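Local structure of putative ABC transporter subunit, substrate-binding component (Rhodopseudomonas palustris, 4EVQ) at residues A114-D117 against I118-R121; T131-N135 against G136-R140; S197-A200 against E201-S204. The protein binds 4-hydroxybenzoate and is probably the solute-binding component of an ABC transporter for aromatic compounds derived from lignin. All blocks are in the same frame, centred on the assembly; numbering follows the deposited sequence.

Contact 1. Residues A114-D117 against I118-R121; sequences AGAD and IITR. With PHB (p-hydroxybenzoic acid), chain H; SO4 (sulfate ion), chain D.
Ala-116 and Ile-119 meet through apolar atoms, CB of the alanine lying 3.8 Å from CD1 of the isoleucine. CG1 of Ile-119 stands beside its own backbone N (chi1 -69°), which carries CD1 back along the turn to that methyl. Helix 92-105 and strand 128-130 also pack on this isoleucine.

The backbone bonds follow a 3-10 pattern. Ile-119 N donates to Ala-116 O at 3.2 Å. A weak bond runs from Thr-120 N to Asp-117 O at 3.5 Å. Arg-130 also binds Ala-116 O and Thr-120 OG1.

Arg-121 carries the charged part of the contact. Its extended aliphatic part runs past the Asp-117 carbonyl, with CG 3.4 Å from Asp-117 O. The guanidinium meets a sulfate at its edge: NH1 binds sulfate O2 at 3.0 Å and NH2 binds O3 at 2.9 Å. NH2 also forms a salt bridge with Asp-367. A leucine here has no N-H for the sulfate, and Asp-367 would probably lose this salt-bridge mate. The Asp-117 carboxylate does not pair with Arg-121, OD2 lying 5.3 Å from Arg-121 NH1, and OD1 accepts from Gly-136 N.

At the other end, Gly-115 N donates to O2' of p-hydroxybenzoic acid at 3.0 Å, nearly straight at 167°. The loop thus offers a backbone N-H to the ligand carboxylate and a cationic side chain to a sulfate that is probably from the crystallisation liquor.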
ATOM      1  N   ALA A 114      -4.127  -1.337  -2.484  1.00  7.36           N
ATOM      2  CA  ALA A 114      -4.156  -0.766  -3.833  1.00  7.43           C
ATOM      3  C   ALA A 114      -4.195   0.740  -3.805  1.00  7.37           C
ATOM      4  O   ALA A 114      -5.106   1.339  -3.220  1.00  7.99           O
ATOM      5  CB  ALA A 114      -5.340  -1.296  -4.638  1.00  7.52           C
ATOM      6  N   GLY A 115      -3.256   1.361  -4.468  1.00  6.95           N
ATOM      7  CA  GLY A 115      -3.116   2.808  -4.478  1.00  6.43           C
ATOM      8  C   GLY A 115      -3.867   3.540  -5.530  1.00  6.93           C
ATOM      9  O   GLY A 115      -3.768   4.786  -5.585  1.00  7.74           O
ATOM     10  N   ALA A 116      -4.658   2.844  -6.332  1.00  6.79           N
ATOM     11  CA  ALA A 116      -5.278   3.459  -7.506  1.00  7.24           C
ATOM     12  C   ALA A 116      -5.836   4.828  -7.164  1.00  7.51           C
ATOM     13  O   ALA A 116      -6.698   4.959  -6.278  1.00  8.51           O
ATOM     14  CB  ALA A 116      -6.384   2.544  -8.041  1.00  8.23           C
ATOM     15  N   ASP A 117      -5.433   5.827  -7.921  1.00  8.08           N
ATOM     16  CA  ASP A 117      -5.834   7.209  -7.636  1.00  9.16           C
ATOM     17  C   ASP A 117      -7.329   7.368  -7.663  1.00 10.41           C
ATOM     18  O   ASP A 117      -7.893   8.096  -6.831  1.00 11.12           O
ATOM     19  CB  ASP A 117      -5.183   8.170  -8.638  1.00 10.66           C
ATOM     20  CG  ASP A 117      -3.680   8.335  -8.446  1.00 13.25           C
ATOM     21  OD1 ASP A 117      -3.178   8.162  -7.326  1.00 13.79           O
ATOM     22  OD2 ASP A 117      -3.032   8.712  -9.447  1.00 14.66           O
ATOM     23  N   ILE A 118      -8.003   6.639  -8.537  1.00  9.83           N
ATOM     24  CA  ILE A 118      -9.432   6.879  -8.737  1.00 10.94           C
ATOM     25  C   ILE A 118     -10.259   6.481  -7.516  1.00 10.20           C
ATOM     26  O   ILE A 118     -11.360   7.024  -7.322  1.00 10.93           O
ATOM     27  CB  ILE A 118      -9.927   6.153  -9.996  1.00 12.59           C
ATOM     28  CG1 ILE A 118     -11.258   6.716 -10.464  1.00 13.76           C
ATOM     29  CG2 ILE A 118      -9.980   4.647  -9.786  1.00 13.61           C
ATOM     30  CD1 ILE A 118     -11.592   6.265 -11.873  1.00 16.24           C
ATOM     31  N   ILE A 119      -9.768   5.571  -6.695  1.00 10.06           N
ATOM     32  CA  ILE A 119     -10.570   5.046  -5.585  1.00 10.53           C
ATOM     33  C   ILE A 119     -10.997   6.128  -4.605  1.00 10.45           C
ATOM     34  O   ILE A 119     -12.123   6.067  -4.057  1.00 13.81           O
ATOM     35  CB  ILE A 119      -9.793   3.881  -4.922  1.00 10.30           C
ATOM     36  CG1 ILE A 119      -9.754   2.702  -5.870  1.00 10.18           C
ATOM     37  CG2 ILE A 119     -10.423   3.479  -3.584  1.00 10.61           C
ATOM     38  CD1 ILE A 119      -8.937   1.534  -5.397  1.00 11.65           C
ATOM     39  N   THR A 120     -10.164   7.129  -4.408  1.00 11.15           N
ATOM     40  CA  THR A 120     -10.523   8.255  -3.528  1.00 11.98           C
ATOM     41  C   THR A 120     -10.570   9.578  -4.304  1.00 12.71           C
ATOM     42  O   THR A 120     -10.423  10.709  -3.740  1.00 14.54           O
ATOM     43  CB  THR A 120      -9.616   8.316  -2.263  1.00 13.69           C
ATOM     44  OG1 THR A 120      -8.245   8.459  -2.640  1.00 15.19           O
ATOM     45  CG2 THR A 120      -9.755   7.038  -1.390  1.00 15.04           C
ATOM     46  N   ARG A 121     -10.877   9.440  -5.584  1.00 11.63           N
ATOM     47  CA  ARG A 121     -11.124  10.549  -6.494  1.00 14.32           C
ATOM     48  C   ARG A 121     -12.483  10.287  -7.135  1.00 13.87           C
ATOM     49  O   ARG A 121     -13.477  10.248  -6.390  1.00 14.28           O
ATOM     50  CB  ARG A 121      -9.952  10.801  -7.461  1.00 14.76           C
ATOM     51  CG  ARG A 121      -8.714  11.369  -6.706  1.00 15.68           C
ATOM     52  CD  ARG A 121      -7.525  11.677  -7.575  1.00 17.93           C
ATOM     53  NE  ARG A 121      -6.464  12.338  -6.794  1.00 19.63           N
ATOM     54  CZ  ARG A 121      -5.525  13.129  -7.307  1.00 20.63           C
ATOM     55  NH1 ARG A 121      -5.492  13.353  -8.610  1.00 25.06           N
ATOM     56  NH2 ARG A 121      -4.618  13.715  -6.527  1.00 19.90           N
TER
HETATM   57  C1' PHB H 406      -0.891  -1.523  -6.525  1.00  6.09           C
HETATM   58  O1' PHB H 406      -1.113  -2.205  -7.551  1.00  6.61           O
HETATM   59  O2' PHB H 406      -1.644  -0.532  -6.173  1.00  7.16           O
HETATM   60  C1  PHB H 406       0.247  -1.808  -5.627  1.00  5.93           C
HETATM   61  C2  PHB H 406       0.789  -3.093  -5.599  1.00  6.44           C
HETATM   62  C3  PHB H 406       1.869  -3.363  -4.773  1.00  6.91           C
HETATM   63  C4  PHB H 406       2.400  -2.372  -4.013  1.00  6.92           C
HETATM   64  C5  PHB H 406       1.865  -1.097  -4.006  1.00  6.17           C
HETATM   65  C6  PHB H 406       0.804  -0.841  -4.822  1.00  6.48           C
HETATM   66  O4  PHB H 406       3.451  -2.614  -3.207  1.00 13.73           O
HETATM   67  S   SO4 D 402      -2.057  15.196  -8.962  0.67 22.58           S
HETATM   68  O1  SO4 D 402      -0.937  14.344  -8.538  0.67 22.41           O
HETATM   69  O2  SO4 D 402      -2.958  14.385  -9.759  0.67 24.27           O
HETATM   70  O3  SO4 D 402      -2.795  15.580  -7.766  0.67 25.04           O
HETATM   71  O4  SO4 D 402      -1.625  16.426  -9.632  0.67 22.95           O

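Contact 2. Residues T131-N135 against G136-R140; sequences TSFAN and GQIGR. With SO4 (sulfate ion), chain D.
The Phe-133 ring meets Ile-138 obliquely, with CD2 3.9 Å from the CG2 methyl. CG of Phe-133 lies between its backbone N and carbonyl carbon (chi1 63°), and this turns the ring toward the helix. The ring also touches the bound p-hydroxybenzoic acid and meets the rings of Phe-240 and His-261, so it forms part of the pocket wall. The other flat group is the Arg-140 guanidinium. A sulfate sits at its edge, with the sulfur in its plane. NE donates to sulfate O1 at 2.9 Å and NH2 to O4 at 3.0 Å. These two N-H groups grip two oxygens of the anion, which probably came from the crystallisation liquor.

Ala-134 is the N-cap of the helix. Its O accepts from Ile-138 N at 3.1 Å, and Asn-135 O takes Gly-139 N at 3.0 Å. These are the first alpha-helical i+4 bonds. CG2 of Ile-138 packs over this first turn, 3.4 Å from Asn-135 O.

A water links Ala-134 to Gln-137. It accepts from Ala-134 N at 2.9 Å and donates to Gln-137 OE1 at 2.7 Å. The extended Gln-137 chain brings its amide to this water, while NE2 binds Val-365 O. The Asn-135 amide turns elsewhere, its ND2 donating to Glu-166.

Residues 131-135 lead from strand 128-130, at the edge of the six-stranded sheet of one alpha/beta lobe of this periplasmic binding protein, into helix 135-148. Helix 288-306 packs on Thr-131, Ser-132 and Phe-133. Helix 162-177 packs against helix 135-148, touching Asn-135, Ile-138 and Arg-140.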
ATOM      1  N   THR A 131      -6.964   2.289   3.777  1.00  8.43           N
ATOM      2  CA  THR A 131      -6.046   2.357   4.887  1.00  8.63           C
ATOM      3  C   THR A 131      -4.557   2.438   4.463  1.00  6.76           C
ATOM      4  O   THR A 131      -3.684   2.434   5.333  1.00  7.83           O
ATOM      5  CB  THR A 131      -6.204   1.234   5.872  1.00  8.53           C
ATOM      6  OG1 THR A 131      -5.936  -0.022   5.222  1.00  9.06           O
ATOM      7  CG2 THR A 131      -7.595   1.207   6.512  1.00  9.83           C
ATOM      8  N   SER A 132      -4.332   2.548   3.170  1.00  7.05           N
ATOM      9  CA  SER A 132      -2.976   2.511   2.642  1.00  6.83           C
ATOM     10  C   SER A 132      -2.465   3.893   2.232  1.00  7.68           C
ATOM     11  O   SER A 132      -1.930   4.565   3.078  1.00  7.63           O
ATOM     12  CB  SER A 132      -2.923   1.471   1.551  1.00  8.11           C
ATOM     13  OG  SER A 132      -3.801   1.778   0.493  1.00  7.63           O
ATOM     14  N   PHE A 133      -2.662   4.291   0.977  1.00  7.12           N
ATOM     15  CA  PHE A 133      -2.059   5.464   0.345  1.00  6.96           C
ATOM     16  C   PHE A 133      -2.688   5.597  -1.027  1.00  7.40           C
ATOM     17  O   PHE A 133      -3.327   4.660  -1.514  1.00  7.10           O
ATOM     18  CB  PHE A 133      -0.522   5.320   0.232  1.00  7.30           C
ATOM     19  CG  PHE A 133      -0.165   4.175  -0.638  1.00  7.53           C
ATOM     20  CD1 PHE A 133      -0.192   2.896  -0.126  1.00  6.98           C
ATOM     21  CD2 PHE A 133       0.017   4.332  -2.002  1.00  8.03           C
ATOM     22  CE1 PHE A 133      -0.054   1.814  -0.956  1.00  7.90           C
ATOM     23  CE2 PHE A 133       0.207   3.218  -2.819  1.00  8.21           C
ATOM     24  CZ  PHE A 133       0.129   1.984  -2.285  1.00  8.73           C
ATOM     25  N   ALA A 134      -2.425   6.732  -1.683  1.00  7.25           N
ATOM     26  CA  ALA A 134      -2.696   6.918  -3.078  1.00  6.94           C
ATOM     27  C   ALA A 134      -1.402   6.956  -3.878  1.00  6.99           C
ATOM     28  O   ALA A 134      -0.426   7.628  -3.470  1.00  7.88           O
ATOM     29  CB  ALA A 134      -3.477   8.208  -3.284  1.00  9.39           C
ATOM     30  N   ASN A 135      -1.424   6.315  -5.035  1.00  6.54           N
ATOM     31  CA  ASN A 135      -0.237   6.185  -5.884  1.00  7.07           C
ATOM     32  C   ASN A 135       0.388   7.513  -6.235  1.00  8.40           C
ATOM     33  O   ASN A 135       1.588   7.683  -6.133  1.00  8.88           O
ATOM     34  CB  ASN A 135      -0.644   5.481  -7.179  1.00  8.02           C
ATOM     35  CG  ASN A 135      -0.920   3.991  -7.014  1.00  7.98           C
ATOM     36  OD1 ASN A 135      -0.378   3.330  -6.140  1.00  8.64           O
ATOM     37  ND2 ASN A 135      -1.748   3.469  -7.894  1.00  7.90           N
ATOM     38  N   GLY A 136      -0.412   8.469  -6.679  1.00  7.93           N
ATOM     39  CA  GLY A 136       0.191   9.712  -7.144  1.00  7.92           C
ATOM     40  C   GLY A 136       0.783  10.476  -5.977  1.00  9.12           C
ATOM     41  O   GLY A 136       1.851  11.095  -6.107  1.00 10.67           O
ATOM     42  N   GLN A 137       0.124  10.422  -4.828  1.00  9.44           N
ATOM     43  CA  GLN A 137       0.651  11.142  -3.681  1.00  9.03           C
ATOM     44  C   GLN A 137       2.000  10.616  -3.179  1.00  8.05           C
ATOM     45  O   GLN A 137       2.927  11.377  -2.896  1.00  9.11           O
ATOM     46  CB  GLN A 137      -0.370  11.184  -2.549  1.00 11.15           C
ATOM     47  CG  GLN A 137       0.033  12.137  -1.419  1.00 12.19           C
ATOM     48  CD  GLN A 137      -1.052  12.401  -0.400  1.00 12.07           C
ATOM     49  OE1 GLN A 137      -1.949  11.618  -0.214  1.00 13.16           O
ATOM     50  NE2 GLN A 137      -0.902  13.507   0.319  1.00 12.99           N
ATOM     51  N   ILE A 138       2.147   9.305  -3.118  1.00  8.13           N
ATOM     52  CA  ILE A 138       3.425   8.775  -2.682  1.00  7.80           C
ATOM     53  C   ILE A 138       4.492   8.993  -3.766  1.00  8.37           C
ATOM     54  O   ILE A 138       5.624   9.303  -3.455  1.00  8.78           O
ATOM     55  CB  ILE A 138       3.353   7.298  -2.222  1.00  8.96           C
ATOM     56  CG1 ILE A 138       4.651   6.953  -1.492  1.00  9.26           C
ATOM     57  CG2 ILE A 138       3.043   6.322  -3.361  1.00  8.83           C
ATOM     58  CD1 ILE A 138       4.638   5.580  -0.787  1.00 11.24           C
ATOM     59  N   GLY A 139       4.117   8.895  -5.025  1.00  8.57           N
ATOM     60  CA  GLY A 139       5.082   9.217  -6.082  1.00  8.76           C
ATOM     61  C   GLY A 139       5.582  10.660  -5.995  1.00  8.58           C
ATOM     62  O   GLY A 139       6.766  10.949  -6.110  1.00  9.52           O
ATOM     63  N   ARG A 140       4.647  11.583  -5.793  1.00  9.55           N
ATOM     64  CA  ARG A 140       4.989  12.997  -5.611  1.00  9.81           C
ATOM     65  C   ARG A 140       5.934  13.206  -4.434  1.00  9.69           C
ATOM     66  O   ARG A 140       6.928  13.931  -4.541  1.00 10.49           O
ATOM     67  CB  ARG A 140       3.755  13.840  -5.370  1.00 10.27           C
ATOM     68  CG  ARG A 140       2.984  14.139  -6.617  1.00 11.95           C
ATOM     69  CD  ARG A 140       1.898  15.124  -6.290  1.00 13.88           C
ATOM     70  NE  ARG A 140       1.315  15.758  -7.442  1.00 16.73           N
ATOM     71  CZ  ARG A 140       1.811  16.854  -8.014  1.00 17.57           C
ATOM     72  NH1 ARG A 140       2.920  17.389  -7.580  1.00 18.97           N
ATOM     73  NH2 ARG A 140       1.197  17.381  -9.030  1.00 18.81           N
TER
HETATM   74  S   SO4 D 402      -2.057  15.196  -8.962  0.67 22.58           S
HETATM   75  O1  SO4 D 402      -0.937  14.344  -8.538  0.67 22.41           O
HETATM   76  O2  SO4 D 402      -2.958  14.385  -9.759  0.67 24.27           O
HETATM   77  O3  SO4 D 402      -2.795  15.580  -7.766  0.67 25.04           O
HETATM   78  O4  SO4 D 402      -1.625  16.426  -9.632  0.67 22.95           O
HETATM   79  O   HOH W   1      -1.666   8.949  -0.037  1.00 12.56           O

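Contact 3. Residues S197-A200 against E201-S204; sequences SALA and EIAS
Ile-202 lays its CG1 branch against the carbonyl of Ala-198, one turn earlier in helix 196-205, with CG1 3.3 Å from Ala-198 O. CG1 is anti to its own carbonyl carbon (chi1 -76°), and this directs the branch back along the helix. CD1 follows the same course and comes 4.2 Å from CD2 of Leu-199, a loose apolar touch.

Four backbone bonds join the two halves in alpha-helical steps. Ile-202 N donates to Ala-198 O and Ala-203 N to Leu-199 O, both at 2.9 Å. Glu-201 N binds Ser-197 O, and Ser-204 N binds Ala-200 O. Within 201-204, Ser-204 OG donates to Glu-201 O at 2.7 Å. The chain of Glu-201 is extended and reaches Lys-184 and Ile-186 on strand 181-188.

Ala-198 and Ile-202 also pack on Ile-186, while Leu-199 touches Asp-225 and Tyr-226 of helix 217-228. The helix is therefore amphipathic: apolar side chains bind it to the sheet and the next helix, and Ser-197, Ala-200 and Ser-204 lie on the outer surface.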
ATOM      1  N   SER A 197      18.201  -5.864 -19.548  1.00  9.69           N
ATOM      2  CA  SER A 197      18.206  -4.913 -20.636  1.00  9.84           C
ATOM      3  C   SER A 197      17.811  -3.500 -20.163  1.00  8.91           C
ATOM      4  O   SER A 197      18.325  -2.515 -20.678  1.00 10.27           O
ATOM      5  CB  SER A 197      17.382  -5.404 -21.821  1.00 11.52           C
ATOM      6  OG  SER A 197      16.029  -5.558 -21.465  1.00 12.31           O
ATOM      7  N   ALA A 198      16.887  -3.404 -19.202  1.00  9.07           N
ATOM      8  CA  ALA A 198      16.571  -2.106 -18.650  1.00  8.78           C
ATOM      9  C   ALA A 198      17.757  -1.490 -17.929  1.00  9.95           C
ATOM     10  O   ALA A 198      17.985  -0.303 -18.023  1.00 10.56           O
ATOM     11  CB  ALA A 198      15.380  -2.223 -17.689  1.00 11.12           C
ATOM     12  N   LEU A 199      18.527  -2.311 -17.219  1.00 10.00           N
ATOM     13  CA  LEU A 199      19.724  -1.847 -16.548  1.00 11.60           C
ATOM     14  C   LEU A 199      20.803  -1.379 -17.533  1.00 11.47           C
ATOM     15  O   LEU A 199      21.439  -0.355 -17.291  1.00 12.52           O
ATOM     16  CB  LEU A 199      20.255  -2.920 -15.626  1.00 11.63           C
ATOM     17  CG  LEU A 199      19.287  -3.283 -14.479  1.00 12.07           C
ATOM     18  CD1 LEU A 199      19.779  -4.515 -13.750  1.00 13.55           C
ATOM     19  CD2 LEU A 199      19.037  -2.173 -13.526  1.00 13.96           C
ATOM     20  N   ALA A 200      20.944  -2.072 -18.663  1.00 10.37           N
ATOM     21  CA  ALA A 200      21.888  -1.623 -19.689  1.00 10.87           C
ATOM     22  C   ALA A 200      21.441  -0.303 -20.291  1.00 10.80           C
ATOM     23  O   ALA A 200      22.248   0.583 -20.539  1.00 12.48           O
ATOM     24  CB  ALA A 200      22.007  -2.679 -20.777  1.00 12.30           C
ATOM     25  N   GLU A 201      20.137  -0.130 -20.474  1.00 11.23           N
ATOM     26  CA  GLU A 201      19.625   1.136 -20.975  1.00 10.41           C
ATOM     27  C   GLU A 201      19.856   2.254 -19.982  1.00 11.66           C
ATOM     28  O   GLU A 201      20.295   3.333 -20.343  1.00 12.06           O
ATOM     29  CB  GLU A 201      18.131   1.036 -21.352  1.00 11.23           C
ATOM     30  CG  GLU A 201      17.645   2.279 -22.078  1.00 12.29           C
ATOM     31  CD  GLU A 201      16.194   2.267 -22.459  1.00 12.64           C
ATOM     32  OE1 GLU A 201      15.528   1.226 -22.307  1.00 14.63           O
ATOM     33  OE2 GLU A 201      15.728   3.320 -22.965  1.00 14.84           O
ATOM     34  N   ILE A 202      19.565   2.005 -18.712  1.00 11.11           N
ATOM     35  CA  ILE A 202      19.875   2.971 -17.664  1.00 11.71           C
ATOM     36  C   ILE A 202      21.335   3.391 -17.701  1.00 12.14           C
ATOM     37  O   ILE A 202      21.621   4.579 -17.677  1.00 13.10           O
ATOM     38  CB  ILE A 202      19.537   2.379 -16.296  1.00 12.06           C
ATOM     39  CG1 ILE A 202      18.008   2.407 -16.101  1.00 12.98           C
ATOM     40  CG2 ILE A 202      20.214   3.196 -15.149  1.00 13.74           C
ATOM     41  CD1 ILE A 202      17.515   1.503 -14.995  1.00 13.74           C
ATOM     42  N   ALA A 203      22.258   2.425 -17.766  1.00 12.30           N
ATOM     43  CA  ALA A 203      23.683   2.807 -17.836  1.00 12.73           C
ATOM     44  C   ALA A 203      23.949   3.752 -19.008  1.00 13.83           C
ATOM     45  O   ALA A 203      24.658   4.760 -18.884  1.00 15.66           O
ATOM     46  CB  ALA A 203      24.553   1.561 -17.912  1.00 14.05           C
ATOM     47  N   SER A 204      23.379   3.437 -20.153  1.00 13.38           N
ATOM     48  CA  SER A 204      23.657   4.207 -21.365  1.00 13.45           C
ATOM     49  C   SER A 204      23.144   5.626 -21.252  1.00 13.37           C
ATOM     50  O   SER A 204      23.687   6.525 -21.895  1.00 15.59           O
ATOM     51  CB  SER A 204      23.045   3.540 -22.598  1.00 14.30           C
ATOM     52  OG  SER A 204      21.643   3.745 -22.688  1.00 15.45           O
TER

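Contacts 1 and 2 adjoin, their centres 9 Å apart. Two probable hydrogen bonds join them: Gly-115 O to Asn-135 N and Asp-117 OD1 to Gly-136 N, each 2.9 Å. The second ties the aspartate of one loop to the first turn of helix 135-148. Both contacts reach p-hydroxybenzoic acid, contact 1 through a backbone N-H and contact 2 through an aromatic ring. Both also hold the same sulfate, probably from the crystallisation liquor, so one anion bridges Arg-121 and Arg-140. Contact 3 stands apart on a helix flanking the seven-stranded sheet. Its nearest atoms are about 22 Å from contact 1 and about 17 Å from contact 2.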